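Restriction endonuclease (Mycobacterium sp., PDB 4F0P) cuts DNA as a modification-dependent restriction endonuclease that recognises 5-methylcytosine and cleaves at a distance from the modified base. Local coordinates at the interface of chains A and B and the interface of chains A and C. Residues are numbered along the deposited sequence; one frame, centred on the assembly and turned at random. Chains: chain A/B/C, Restriction endonuclease.

Contact 1: the interface of chains A and B. Residues chain A 144, 150, 251-254; chain B 424-426.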
ATOM      1  N   GLY A 144      -8.666  13.854  26.376  1.00 27.66           N
ATOM      2  CA  GLY A 144      -8.169  13.974  27.734  1.00 27.73           C
ATOM      3  C   GLY A 144      -6.847  13.260  27.934  1.00 28.34           C
ATOM      4  O   GLY A 144      -6.659  12.140  27.460  1.00 31.77           O
ATOM      5  N   ARG A 150     -11.095  12.002  30.661  1.00 28.94           N
ATOM      6  CA  ARG A 150     -11.912  11.238  29.722  1.00 27.21           C
ATOM      7  C   ARG A 150     -13.250  10.823  30.330  1.00 26.42           C
ATOM      8  O   ARG A 150     -14.220  10.592  29.608  1.00 31.08           O
ATOM      9  CB  ARG A 150     -11.147  10.016  29.201  1.00 28.80           C
ATOM     10  CG  ARG A 150      -9.961  10.370  28.310  1.00 22.03           C
ATOM     11  CD  ARG A 150      -9.367   9.144  27.631  1.00 21.05           C
ATOM     12  NE  ARG A 150      -8.718   8.238  28.574  1.00 30.49           N
ATOM     13  CZ  ARG A 150      -7.450   8.343  28.962  1.00 36.33           C
ATOM     14  NH1 ARG A 150      -6.687   9.320  28.494  1.00 32.22           N
ATOM     15  NH2 ARG A 150      -6.943   7.471  29.825  1.00 33.92           N
ATOM     16  N   GLN A 251      -7.890   3.536  28.233  1.00 42.58           N
ATOM     17  CA  GLN A 251      -6.698   3.567  27.386  1.00 42.52           C
ATOM     18  C   GLN A 251      -6.492   4.887  26.648  1.00 30.31           C
ATOM     19  O   GLN A 251      -5.358   5.327  26.461  1.00 43.34           O
ATOM     20  CB  GLN A 251      -6.728   2.409  26.385  1.00 50.38           C
ATOM     21  CG  GLN A 251      -6.622   1.036  27.027  1.00 65.60           C
ATOM     22  CD  GLN A 251      -6.610  -0.082  26.005  1.00 52.18           C
ATOM     23  OE1 GLN A 251      -6.866   0.142  24.823  1.00 42.99           O
ATOM     24  NE2 GLN A 251      -6.310  -1.295  26.457  1.00 66.70           N
ATOM     25  N   GLY A 252      -7.584   5.510  26.219  1.00 31.25           N
ATOM     26  CA  GLY A 252      -7.500   6.776  25.515  1.00 29.54           C
ATOM     27  C   GLY A 252      -7.542   6.612  24.008  1.00 36.09           C
ATOM     28  O   GLY A 252      -8.390   5.897  23.477  1.00 35.12           O
ATOM     29  N   ARG A 253      -6.616   7.275  23.322  1.00 37.21           N
ATOM     30  CA  ARG A 253      -6.554   7.238  21.864  1.00 43.25           C
ATOM     31  C   ARG A 253      -6.127   5.860  21.359  1.00 40.91           C
ATOM     32  O   ARG A 253      -6.357   5.513  20.199  1.00 45.29           O
ATOM     33  CB  ARG A 253      -5.592   8.317  21.348  1.00 38.04           C
ATOM     34  CG  ARG A 253      -5.639   8.542  19.842  1.00 73.88           C
ATOM     35  CD  ARG A 253      -4.617   9.581  19.395  1.00111.88           C
ATOM     36  NE  ARG A 253      -4.581   9.724  17.940  1.00119.22           N
ATOM     37  CZ  ARG A 253      -3.744  10.525  17.285  1.00 87.06           C
ATOM     38  NH1 ARG A 253      -2.868  11.261  17.954  1.00107.15           N
ATOM     39  NH2 ARG A 253      -3.783  10.588  15.961  1.00 52.81           N
ATOM     40  N   LEU A 254      -5.519   5.073  22.239  1.00 33.78           N
ATOM     41  CA  LEU A 254      -4.999   3.762  21.866  1.00 33.87           C
ATOM     42  C   LEU A 254      -6.115   2.739  21.658  1.00 51.24           C
ATOM     43  O   LEU A 254      -5.885   1.660  21.111  1.00 68.89           O
ATOM     44  CB  LEU A 254      -4.014   3.259  22.924  1.00 47.90           C
ATOM     45  CG  LEU A 254      -2.942   4.250  23.392  1.00 50.43           C
ATOM     46  CD1 LEU A 254      -1.942   3.569  24.317  1.00 29.40           C
ATOM     47  CD2 LEU A 254      -2.235   4.906  22.211  1.00 46.60           C
TER
ATOM     48  N   ALA B 424      -0.079  12.072  26.541  1.00 31.01           N
ATOM     49  CA  ALA B 424      -1.379  12.442  25.988  1.00 32.12           C
ATOM     50  C   ALA B 424      -2.533  11.547  26.433  1.00 34.66           C
ATOM     51  O   ALA B 424      -3.694  11.845  26.143  1.00 26.84           O
ATOM     52  CB  ALA B 424      -1.310  12.495  24.464  1.00 21.29           C
ATOM     53  N   ASN B 425      -2.228  10.456  27.129  1.00 47.34           N
ATOM     54  CA  ASN B 425      -3.271   9.508  27.521  1.00 44.56           C
ATOM     55  C   ASN B 425      -3.197   9.028  28.969  1.00 37.49           C
ATOM     56  O   ASN B 425      -4.220   8.685  29.564  1.00 40.92           O
ATOM     57  CB  ASN B 425      -3.292   8.302  26.575  1.00 29.76           C
ATOM     58  CG  ASN B 425      -3.551   8.695  25.132  1.00 28.40           C
ATOM     59  OD1 ASN B 425      -4.692   8.945  24.738  1.00 19.47           O
ATOM     60  ND2 ASN B 425      -2.491   8.748  24.335  1.00 26.15           N
ATOM     61  N   TYR B 426      -1.994   9.003  29.533  1.00 37.84           N
ATOM     62  CA  TYR B 426      -1.801   8.469  30.879  1.00 45.62           C
ATOM     63  C   TYR B 426      -1.251   9.502  31.862  1.00 51.24           C
ATOM     64  O   TYR B 426      -0.858   9.160  32.978  1.00 47.19           O
ATOM     65  CB  TYR B 426      -0.900   7.232  30.839  1.00 36.11           C
ATOM     66  CG  TYR B 426      -1.470   6.110  30.001  1.00 42.93           C
ATOM     67  CD1 TYR B 426      -2.330   5.171  30.555  1.00 61.72           C
ATOM     68  CD2 TYR B 426      -1.156   5.997  28.653  1.00 44.88           C
ATOM     69  CE1 TYR B 426      -2.858   4.147  29.790  1.00 60.00           C
ATOM     70  CE2 TYR B 426      -1.679   4.976  27.881  1.00 39.09           C
ATOM     71  CZ  TYR B 426      -2.529   4.053  28.454  1.00 50.07           C
ATOM     72  OH  TYR B 426      -3.051   3.036  27.688  1.00 52.36           O
TER
HETATM   73  O   HOH W   1      -6.276  10.756  24.980  1.00 21.60           O
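The interface of chains A and B is a two-fold symmetric homodimer contact, present in twin copies, in which the guanidinium of A:Arg150 and the backbone N of A:Arg253, a poorly ordered residue, hold B:Asn425 and so probably help to pair the two subunits within the tetramer. It illustrates how a helix end can be read through both its backbone and its side chain. The guanidinium of A:Arg150 comes end-on, and both terminal nitrogens converge on the carbonyl oxygen of B:Asn425: NH1 lies 2.8 Å from O, on a lone pair, and NH2 3.0 Å from the same atom. The carbonyl oxygen sits almost in the guanidinium plane. A bend at chi3 (-68°) turns the arginine tip toward it, while A:Gly252 CA of the same chain lies over the rim of one guanidinium face. The amide oxygen OD1 of B:Asn425 accepts from the backbone N of A:Arg253 at 2.9 Å; this bond is nearly straight at hydrogen, but the donor stands above the amide plane. A water joins the carbonyl oxygens of A:Gly144 and B:Ala424. Alongside, A:Leu254 CD1 meets the ring edge of B:Tyr426, 3.8 Å from CE2. B:Asn425 ends helix 411-425; on chain A, helix 147-152 and the end of helix 243-251, with the short turn 252-254 after it, form the receiving surface.

Contact 2: the interface of chains A and C. Residues chain A 445-446, 448; chain C 113, 186, 188, 207.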
ATOM      1  N   VAL A 445       3.288  16.476 -18.395  1.00 59.75           N
ATOM      2  CA  VAL A 445       3.616  15.124 -18.832  1.00 51.51           C
ATOM      3  C   VAL A 445       5.121  14.861 -18.836  1.00 50.61           C
ATOM      4  O   VAL A 445       5.893  15.628 -19.413  1.00 70.19           O
ATOM      5  CB  VAL A 445       3.057  14.844 -20.244  1.00 40.91           C
ATOM      6  CG1 VAL A 445       3.441  13.447 -20.705  1.00 37.64           C
ATOM      7  CG2 VAL A 445       1.545  15.020 -20.264  1.00 30.74           C
ATOM      8  N   THR A 446       5.534  13.776 -18.180  1.00 41.77           N
ATOM      9  CA  THR A 446       6.917  13.311 -18.251  1.00 44.14           C
ATOM     10  C   THR A 446       6.950  11.870 -18.753  1.00 41.60           C
ATOM     11  O   THR A 446       5.919  11.197 -18.798  1.00 40.94           O
ATOM     12  CB  THR A 446       7.633  13.371 -16.884  1.00 33.84           C
ATOM     13  OG1 THR A 446       7.302  12.211 -16.110  1.00 39.79           O
ATOM     14  CG2 THR A 446       7.242  14.629 -16.119  1.00 45.11           C
ATOM     15  N   ARG A 448       8.840   9.486 -17.284  1.00 38.91           N
ATOM     16  CA  ARG A 448       9.555   8.817 -16.204  1.00 37.51           C
ATOM     17  C   ARG A 448       8.880   7.509 -15.811  1.00 46.92           C
ATOM     18  O   ARG A 448       7.672   7.342 -15.988  1.00 35.44           O
ATOM     19  CB  ARG A 448       9.649   9.728 -14.979  1.00 29.67           C
ATOM     20  CG  ARG A 448      10.321  11.063 -15.234  1.00 33.04           C
ATOM     21  CD  ARG A 448      10.419  11.879 -13.955  1.00 36.73           C
ATOM     22  NE  ARG A 448      10.924  13.227 -14.203  1.00 49.79           N
ATOM     23  CZ  ARG A 448      10.999  14.179 -13.280  1.00 55.77           C
ATOM     24  NH1 ARG A 448      10.600  13.936 -12.039  1.00 77.34           N
ATOM     25  NH2 ARG A 448      11.472  15.378 -13.597  1.00 62.48           N
TER
ATOM     26  N   ARG C 113      17.267  10.469 -17.131  1.00 49.88           N
ATOM     27  CA  ARG C 113      17.337  11.643 -16.264  1.00 45.13           C
ATOM     28  C   ARG C 113      18.761  11.860 -15.743  1.00 37.06           C
ATOM     29  O   ARG C 113      19.327  10.996 -15.073  1.00 34.92           O
ATOM     30  CB  ARG C 113      16.340  11.559 -15.105  1.00 38.11           C
ATOM     31  CG  ARG C 113      16.224  12.872 -14.340  1.00 51.16           C
ATOM     32  CD  ARG C 113      15.160  12.843 -13.259  1.00 50.24           C
ATOM     33  NE  ARG C 113      15.055  14.138 -12.591  1.00 60.80           N
ATOM     34  CZ  ARG C 113      14.256  14.390 -11.559  1.00 77.11           C
ATOM     35  NH1 ARG C 113      13.483  13.431 -11.066  1.00 91.28           N
ATOM     36  NH2 ARG C 113      14.230  15.602 -11.019  1.00 58.22           N
ATOM     37  N   ARG C 186      13.188  18.345 -20.632  1.00 47.43           N
ATOM     38  CA  ARG C 186      12.893  19.087 -19.402  1.00 37.66           C
ATOM     39  C   ARG C 186      14.130  19.565 -18.640  1.00 36.50           C
ATOM     40  O   ARG C 186      15.079  18.810 -18.444  1.00 50.65           O
ATOM     41  CB  ARG C 186      11.997  18.263 -18.471  1.00 65.13           C
ATOM     42  CG  ARG C 186      11.767  18.901 -17.106  1.00 51.38           C
ATOM     43  CD  ARG C 186      10.787  18.097 -16.265  1.00 59.60           C
ATOM     44  NE  ARG C 186       9.453  18.067 -16.857  1.00 57.73           N
ATOM     45  CZ  ARG C 186       8.519  18.988 -16.642  1.00 77.61           C
ATOM     46  NH1 ARG C 186       8.772  20.018 -15.846  1.00 89.17           N
ATOM     47  NH2 ARG C 186       7.331  18.878 -17.222  1.00 65.28           N
ATOM     48  N   GLU C 188      15.098  21.462 -14.896  1.00 37.92           N
ATOM     49  CA  GLU C 188      14.606  21.826 -13.576  1.00 45.10           C
ATOM     50  C   GLU C 188      15.762  22.231 -12.675  1.00 47.92           C
ATOM     51  O   GLU C 188      16.914  21.885 -12.934  1.00 45.13           O
ATOM     52  CB  GLU C 188      13.865  20.649 -12.940  1.00 38.69           C
ATOM     53  CG  GLU C 188      12.536  20.307 -13.591  1.00 59.87           C
ATOM     54  CD  GLU C 188      11.900  19.071 -12.982  1.00 75.98           C
ATOM     55  OE1 GLU C 188      12.644  18.235 -12.422  1.00 66.71           O
ATOM     56  OE2 GLU C 188      10.660  18.937 -13.060  1.00 62.29           O
ATOM     57  N   ASP C 207      15.497  16.009 -17.807  1.00 65.68           N
ATOM     58  CA  ASP C 207      14.805  14.887 -18.425  1.00 49.93           C
ATOM     59  C   ASP C 207      15.102  14.894 -19.918  1.00 49.37           C
ATOM     60  O   ASP C 207      14.838  15.886 -20.613  1.00 52.29           O
ATOM     61  CB  ASP C 207      13.300  14.966 -18.175  1.00 44.88           C
ATOM     62  CG  ASP C 207      12.940  14.767 -16.717  1.00 60.46           C
ATOM     63  OD1 ASP C 207      13.051  15.737 -15.935  1.00 64.45           O
ATOM     64  OD2 ASP C 207      12.546  13.639 -16.353  1.00 63.23           O
TER
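An extended stretch of loop at A:Val445, A:Thr446 and A:Arg448 runs past strands 111-115, 175-193 and 200-210 of chain C, whose residues here also have extended backbones. The strands belong to the N-terminal region of the AspBHI/MspJI family, and the contact is a side-on arginine-aspartate salt bridge, a textbook case of two charged planes matched edge to edge. This interface between two copies of the protein is not an exact two-fold and probably helps to build the tetramer. A:Arg448 reaches across with its chain extended from CG to NE. Its NE donates to C:Asp207 OD2 at 2.7 Å and its NH2 to OD1 of the same carboxylate at 2.8 Å, each oxygen being met on its syn side. The two planes are nearly parallel, 3° apart, but slightly stepped, since both donors stand somewhat out of the carboxylate plane. Two bonds to two atoms fix the rotation of the guanidinium. C:Glu188 approaches from the opposite direction with its carboxylate turned almost perpendicular; OE1 makes a weak, longer salt bridge to A:Arg448 NH2 at 3.3 Å. On one face of the A:Arg448 guanidinium lies that of C:Arg113, stacked at 25° with CZ to CZ 3.7 Å; the stack is offset, C:Arg113 NH1 lying toward the rim of A:Arg448 and A:Arg448 NH2 over the centre of C:Arg113. C:Glu188 probably eases this pairing of like charges, because its OE1 is also 3.4 Å from C:Arg113 NH2. Its other oxygen, OE2, forms a salt bridge at 3.5 Å with C:Arg186 NH1.

Contact 3: the interface of chains A and B. Residues chain A 341-342, 348; chain B 312, 315, 404-407.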
ATOM      1  N   MET A 341       4.322   7.412   3.635  1.00 51.29           N
ATOM      2  CA  MET A 341       3.704   6.732   4.766  1.00 37.85           C
ATOM      3  C   MET A 341       4.683   6.520   5.914  1.00 56.63           C
ATOM      4  O   MET A 341       5.707   5.859   5.747  1.00 63.14           O
ATOM      5  CB  MET A 341       3.165   5.372   4.322  1.00 29.10           C
ATOM      6  CG  MET A 341       2.153   4.768   5.271  1.00 55.49           C
ATOM      7  SD  MET A 341       0.475   5.135   4.734  1.00 73.45           S
ATOM      8  CE  MET A 341       0.537   4.455   3.082  1.00 43.21           C
ATOM      9  N   GLY A 342       4.364   7.070   7.081  1.00 66.94           N
ATOM     10  CA  GLY A 342       5.181   6.856   8.260  1.00 54.83           C
ATOM     11  C   GLY A 342       5.672   8.131   8.917  1.00 64.77           C
ATOM     12  O   GLY A 342       5.044   9.186   8.810  1.00 72.22           O
ATOM     13  N   THR A 348       8.124   5.426   4.220  1.00 47.77           N
ATOM     14  CA  THR A 348       8.189   4.695   2.960  1.00 56.12           C
ATOM     15  C   THR A 348       7.140   5.219   1.977  1.00 42.91           C
ATOM     16  O   THR A 348       5.979   5.413   2.338  1.00 27.40           O
ATOM     17  CB  THR A 348       8.043   3.166   3.164  1.00 37.65           C
ATOM     18  OG1 THR A 348       8.037   2.506   1.891  1.00 54.44           O
ATOM     19  CG2 THR A 348       6.761   2.837   3.906  1.00 40.51           C
TER
ATOM     20  N   PHE B 312       1.054   5.611  12.031  1.00 43.56           N
ATOM     21  CA  PHE B 312       0.153   5.641  10.884  1.00 42.82           C
ATOM     22  C   PHE B 312      -0.936   6.694  11.055  1.00 41.10           C
ATOM     23  O   PHE B 312      -1.449   7.229  10.071  1.00 55.17           O
ATOM     24  CB  PHE B 312      -0.462   4.264  10.638  1.00 45.44           C
ATOM     25  CG  PHE B 312       0.482   3.290   9.997  1.00 45.39           C
ATOM     26  CD1 PHE B 312       1.234   3.661   8.894  1.00 48.11           C
ATOM     27  CD2 PHE B 312       0.633   2.012  10.505  1.00 41.75           C
ATOM     28  CE1 PHE B 312       2.109   2.770   8.300  1.00 42.54           C
ATOM     29  CE2 PHE B 312       1.506   1.116   9.917  1.00 47.75           C
ATOM     30  CZ  PHE B 312       2.246   1.497   8.813  1.00 35.98           C
ATOM     31  N   SER B 315       0.703   9.893  10.104  1.00 66.47           N
ATOM     32  CA  SER B 315       0.738   9.999   8.648  1.00 60.99           C
ATOM     33  C   SER B 315      -0.583  10.516   8.084  1.00 53.03           C
ATOM     34  O   SER B 315      -0.619  11.092   6.998  1.00 65.64           O
ATOM     35  CB  SER B 315       1.076   8.646   8.023  1.00 49.82           C
ATOM     36  OG  SER B 315       2.346   8.197   8.458  1.00 52.72           O
ATOM     37  N   TYR B 404      11.390  -1.796  -0.900  1.00 54.41           N
ATOM     38  CA  TYR B 404      10.565  -2.570   0.017  1.00 41.20           C
ATOM     39  C   TYR B 404       9.602  -1.652   0.754  1.00 36.17           C
ATOM     40  O   TYR B 404      10.029  -0.708   1.420  1.00 34.80           O
ATOM     41  CB  TYR B 404      11.442  -3.306   1.031  1.00 54.59           C
ATOM     42  CG  TYR B 404      12.285  -4.406   0.435  1.00 52.96           C
ATOM     43  CD1 TYR B 404      11.883  -5.071  -0.715  1.00 50.63           C
ATOM     44  CD2 TYR B 404      13.486  -4.782   1.023  1.00 45.55           C
ATOM     45  CE1 TYR B 404      12.648  -6.080  -1.259  1.00 44.78           C
ATOM     46  CE2 TYR B 404      14.261  -5.789   0.484  1.00 50.68           C
ATOM     47  CZ  TYR B 404      13.837  -6.434  -0.658  1.00 48.39           C
ATOM     48  OH  TYR B 404      14.605  -7.438  -1.200  1.00 53.43           O
ATOM     49  N   PRO B 405       8.295  -1.927   0.637  1.00 47.97           N
ATOM     50  CA  PRO B 405       7.261  -1.140   1.318  1.00 50.89           C
ATOM     51  C   PRO B 405       7.222  -1.436   2.817  1.00 35.26           C
ATOM     52  O   PRO B 405       6.259  -2.026   3.304  1.00 33.63           O
ATOM     53  CB  PRO B 405       5.971  -1.620   0.653  1.00 33.31           C
ATOM     54  CG  PRO B 405       6.272  -3.013   0.217  1.00 30.12           C
ATOM     55  CD  PRO B 405       7.719  -3.006  -0.187  1.00 51.56           C
ATOM     56  N   VAL B 406       8.260  -1.019   3.535  1.00 37.41           N
ATOM     57  CA  VAL B 406       8.360  -1.293   4.964  1.00 36.71           C
ATOM     58  C   VAL B 406       8.675  -0.021   5.756  1.00 36.69           C
ATOM     59  O   VAL B 406       9.537   0.770   5.369  1.00 39.52           O
ATOM     60  CB  VAL B 406       9.408  -2.402   5.253  1.00 37.66           C
ATOM     61  CG1 VAL B 406      10.760  -2.040   4.654  1.00 46.40           C
ATOM     62  CG2 VAL B 406       9.528  -2.666   6.746  1.00 29.61           C
ATOM     63  N   VAL B 407       7.956   0.174   6.859  1.00 38.04           N
ATOM     64  CA  VAL B 407       8.140   1.346   7.708  1.00 42.14           C
ATOM     65  C   VAL B 407       9.130   1.053   8.832  1.00 38.48           C
ATOM     66  O   VAL B 407       8.919   0.143   9.638  1.00 38.43           O
ATOM     67  CB  VAL B 407       6.807   1.812   8.321  1.00 47.10           C
ATOM     68  CG1 VAL B 407       7.001   3.116   9.083  1.00 48.74           C
ATOM     69  CG2 VAL B 407       5.748   1.972   7.238  1.00 25.10           C
TER
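A:Thr348, the residue with most surface hidden in this patch, lies against the chain B segment running from B:Tyr404 to B:Val407. The patch belongs to the two-fold symmetric interface of chains A and B, between the nuclease regions of the two copies, and has a twin with the chains exchanged. The threonine hydroxyl OG1 is anti to the backbone N (chi1 177°), which places the methyl CG2 between the backbone N and the carbonyl carbon and directs it at B:Val407. There CG2 meets the valine CG2 at 3.6 Å, the two side chains crossing at about a right angle. The threonine CB rests 3.6 Å from the carbonyl oxygen of B:Val406, while OG1 comes up to B:Pro405 CA and the carbonyl oxygen of B:Tyr404, each at 3.8 Å, with no hydrogen bond assigned.

A:Gly342 supplies the polar half, a compact example of one hydroxyl serving a backbone in both directions. B:Ser315 OG accepts from the glycine N at 2.7 Å and donates to the glycine carbonyl oxygen O at 2.9 Å. The second bond leaves the carbonyl at a steep angle of 101° and tilted from its plane. The pair of bonds fixes the hydroxyl's orientation and gives both backbone polar groups of the glycine a partner, though neither bond is straight. Next to it, A:Met341 CG meets the edge of the B:Phe312 ring, 3.6 Å from CE1, with the side chains again crossing steeply.

On chain A the patch lies where strand 335-342 gives way to strand 347-357; on chain B, B:Phe312 and B:Ser315 occupy the last turn of helix 298-315, while B:Val406 and B:Val407 begin strand 406-409.

Contacts 1 and 3 belong to the same two-fold interface of chains A and B, with C-alpha centres about 25 Å apart, and strand 406-409 of contact 3 leads almost directly into helix 411-425, whose end makes contact 1. Contact 2 joins chain A to a third copy, about 26 Å from contact 3 and 47 Å from contact 1, so contact 3 lies roughly between the others. In contacts 1 and 2 the N-terminal region of one subunit meets a C-terminal segment of another, whereas contact 3 pairs nuclease regions. Such division of surfaces lets one chain bind two neighbours and probably supports the tetramer.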